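Local atomic coordinates of transcription regulator AcaB (Escherichia coli, PDB entry 6N8B), a protein that acts as a transcriptional regulator with a crucial role in the conjugation of IncC plasmids. Residues A[134-138]-A[151-155]. Sequence-based numbering, arbitrary orientation.
Sequences MGIVD and RTDAT
Asp138 and Arg151 join across an antiparallel helical hairpin, in which the short axes of 134-138 and 151-155 run at 176° to each other, 10.1 Å apart; the chain turns back between helices 118-142 and 148-182 of this mainly helical protein. Arg151 reaches over with an extended chain: CG lies anti to the backbone N (chi1 178°), and the next two torsions are also trans, which delivers NE to the carboxylate. Arg151 NE lies 2.7 Å from Asp138 OD1, the bond is nearly straight at 168°, and OD1 sits at the guanidinium edge, practically in its plane. Arg151 NH2 adds only a weak, bent bond to the same oxygen, so the salt bridge is gripped through one carboxylate atom. The other, OD2, is hydrogen-bonded to Tyr105, which helps to fix the carboxylate, while Trp141 gives the guanidinium a cation-pi partner.

Beside this polar pair the interface is mainly apolar. Val137 points at the facing helix; Ala154 CB lies 4.0 Å from both its methyls, CG1 and CG2, and CG1 also rests on Arg151, 3.8 Å from its CA and close to the aliphatic CG. One turn earlier, Met134 bends at chi2 and chi3, bringing its sulfur toward Thr155, whose hydroxyl is engaged within its own helix by the carbonyl of Thr152. The methyl CG2 of Thr155 instead faces Met134 SD at 3.7 Å.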
ATOM      1  N   MET A 134      -5.301   2.142  13.337  1.00 42.50           N
ATOM      2  CA  MET A 134      -6.022   3.369  13.656  1.00 42.54           C
ATOM      3  C   MET A 134      -7.114   3.106  14.681  1.00 43.35           C
ATOM      4  O   MET A 134      -7.339   3.923  15.581  1.00 43.58           O
ATOM      5  CB  MET A 134      -6.607   3.987  12.389  1.00 42.29           C
ATOM      6  CG  MET A 134      -5.576   4.371  11.348  1.00 41.45           C
ATOM      7  SD  MET A 134      -4.336   5.498  12.023  1.00 40.90           S
ATOM      8  CE  MET A 134      -2.927   4.402  12.202  1.00 40.61           C
ATOM      9  N   GLY A 135      -7.802   1.970  14.559  1.00 45.31           N
ATOM     10  CA  GLY A 135      -8.788   1.604  15.561  1.00 45.98           C
ATOM     11  C   GLY A 135      -8.189   1.482  16.949  1.00 45.94           C
ATOM     12  O   GLY A 135      -8.819   1.851  17.942  1.00 46.37           O
ATOM     13  N   ILE A 136      -6.964   0.958  17.039  1.00 44.39           N
ATOM     14  CA  ILE A 136      -6.309   0.843  18.341  1.00 44.42           C
ATOM     15  C   ILE A 136      -5.947   2.222  18.869  1.00 44.11           C
ATOM     16  O   ILE A 136      -6.249   2.566  20.018  1.00 44.37           O
ATOM     17  CB  ILE A 136      -5.071  -0.066  18.250  1.00 44.41           C
ATOM     18  CG1 ILE A 136      -5.471  -1.493  17.879  1.00 44.81           C
ATOM     19  CG2 ILE A 136      -4.326  -0.070  19.573  1.00 44.71           C
ATOM     20  CD1 ILE A 136      -4.308  -2.389  17.570  1.00 44.96           C
ATOM     21  N   VAL A 137      -5.295   3.031  18.032  1.00 48.82           N
ATOM     22  CA  VAL A 137      -4.936   4.391  18.418  1.00 48.53           C
ATOM     23  C   VAL A 137      -6.174   5.179  18.825  1.00 48.97           C
ATOM     24  O   VAL A 137      -6.140   5.969  19.777  1.00 49.14           O
ATOM     25  CB  VAL A 137      -4.171   5.080  17.272  1.00 47.97           C
ATOM     26  CG1 VAL A 137      -3.832   6.517  17.639  1.00 48.22           C
ATOM     27  CG2 VAL A 137      -2.906   4.304  16.945  1.00 48.24           C
ATOM     28  N   ASP A 138      -7.291   4.969  18.124  1.00 39.92           N
ATOM     29  CA  ASP A 138      -8.489   5.756  18.401  1.00 40.80           C
ATOM     30  C   ASP A 138      -9.062   5.470  19.785  1.00 41.65           C
ATOM     31  O   ASP A 138      -9.528   6.394  20.462  1.00 42.46           O
ATOM     32  CB  ASP A 138      -9.536   5.517  17.315  1.00 41.43           C
ATOM     33  CG  ASP A 138      -9.255   6.319  16.060  1.00 41.23           C
ATOM     34  OD1 ASP A 138      -8.479   7.297  16.144  1.00 40.77           O
ATOM     35  OD2 ASP A 138      -9.805   5.977  14.994  1.00 41.32           O
ATOM     36  N   ARG A 151      -1.977  10.733  18.716  1.00 49.63           N
ATOM     37  CA  ARG A 151      -2.920  10.199  17.744  1.00 49.24           C
ATOM     38  C   ARG A 151      -2.616  10.722  16.342  1.00 48.88           C
ATOM     39  O   ARG A 151      -2.462   9.940  15.398  1.00 48.54           O
ATOM     40  CB  ARG A 151      -4.351  10.539  18.141  1.00 49.61           C
ATOM     41  CG  ARG A 151      -5.348  10.034  17.135  1.00 49.76           C
ATOM     42  CD  ARG A 151      -6.754  10.344  17.540  1.00 50.68           C
ATOM     43  NE  ARG A 151      -7.694   9.885  16.529  1.00 51.23           N
ATOM     44  CZ  ARG A 151      -8.253  10.680  15.624  1.00 51.52           C
ATOM     45  NH1 ARG A 151      -7.975  11.974  15.617  1.00 51.16           N
ATOM     46  NH2 ARG A 151      -9.096  10.181  14.733  1.00 52.23           N
ATOM     47  N   THR A 152      -2.484  12.045  16.188  1.00 49.64           N
ATOM     48  CA  THR A 152      -2.289  12.579  14.841  1.00 49.32           C
ATOM     49  C   THR A 152      -0.916  12.230  14.273  1.00 49.16           C
ATOM     50  O   THR A 152      -0.766  12.166  13.051  1.00 48.90           O
ATOM     51  CB  THR A 152      -2.538  14.091  14.789  1.00 49.58           C
ATOM     52  OG1 THR A 152      -1.388  14.805  15.246  1.00 50.01           O
ATOM     53  CG2 THR A 152      -3.766  14.476  15.620  1.00 50.16           C
ATOM     54  N   ASP A 153       0.093  11.989  15.112  1.00 82.41           N
ATOM     55  CA  ASP A 153       1.372  11.516  14.580  1.00 82.53           C
ATOM     56  C   ASP A 153       1.293  10.066  14.135  1.00 82.31           C
ATOM     57  O   ASP A 153       1.875   9.689  13.110  1.00 82.08           O
ATOM     58  CB  ASP A 153       2.476  11.681  15.612  1.00 83.61           C
ATOM     59  CG  ASP A 153       2.740  13.116  15.959  1.00 84.06           C
ATOM     60  OD1 ASP A 153       1.977  14.006  15.517  1.00 82.58           O
ATOM     61  OD2 ASP A 153       3.716  13.335  16.708  1.00 85.87           O
ATOM     62  N   ALA A 154       0.575   9.236  14.889  1.00 37.95           N
ATOM     63  CA  ALA A 154       0.287   7.894  14.411  1.00 37.72           C
ATOM     64  C   ALA A 154      -0.464   7.956  13.091  1.00 37.01           C
ATOM     65  O   ALA A 154      -0.032   7.371  12.092  1.00 36.71           O
ATOM     66  CB  ALA A 154      -0.508   7.123  15.464  1.00 38.11           C
ATOM     67  N   THR A 155      -1.562   8.716  13.051  1.00 45.87           N
ATOM     68  CA  THR A 155      -2.369   8.773  11.838  1.00 45.54           C
ATOM     69  C   THR A 155      -1.598   9.377  10.671  1.00 45.19           C
ATOM     70  O   THR A 155      -1.637   8.841   9.559  1.00 44.83           O
ATOM     71  CB  THR A 155      -3.666   9.550  12.077  1.00 46.01           C
ATOM     72  OG1 THR A 155      -3.379  10.938  12.277  1.00 46.21           O
ATOM     73  CG2 THR A 155      -4.433   8.987  13.267  1.00 46.41           C
TER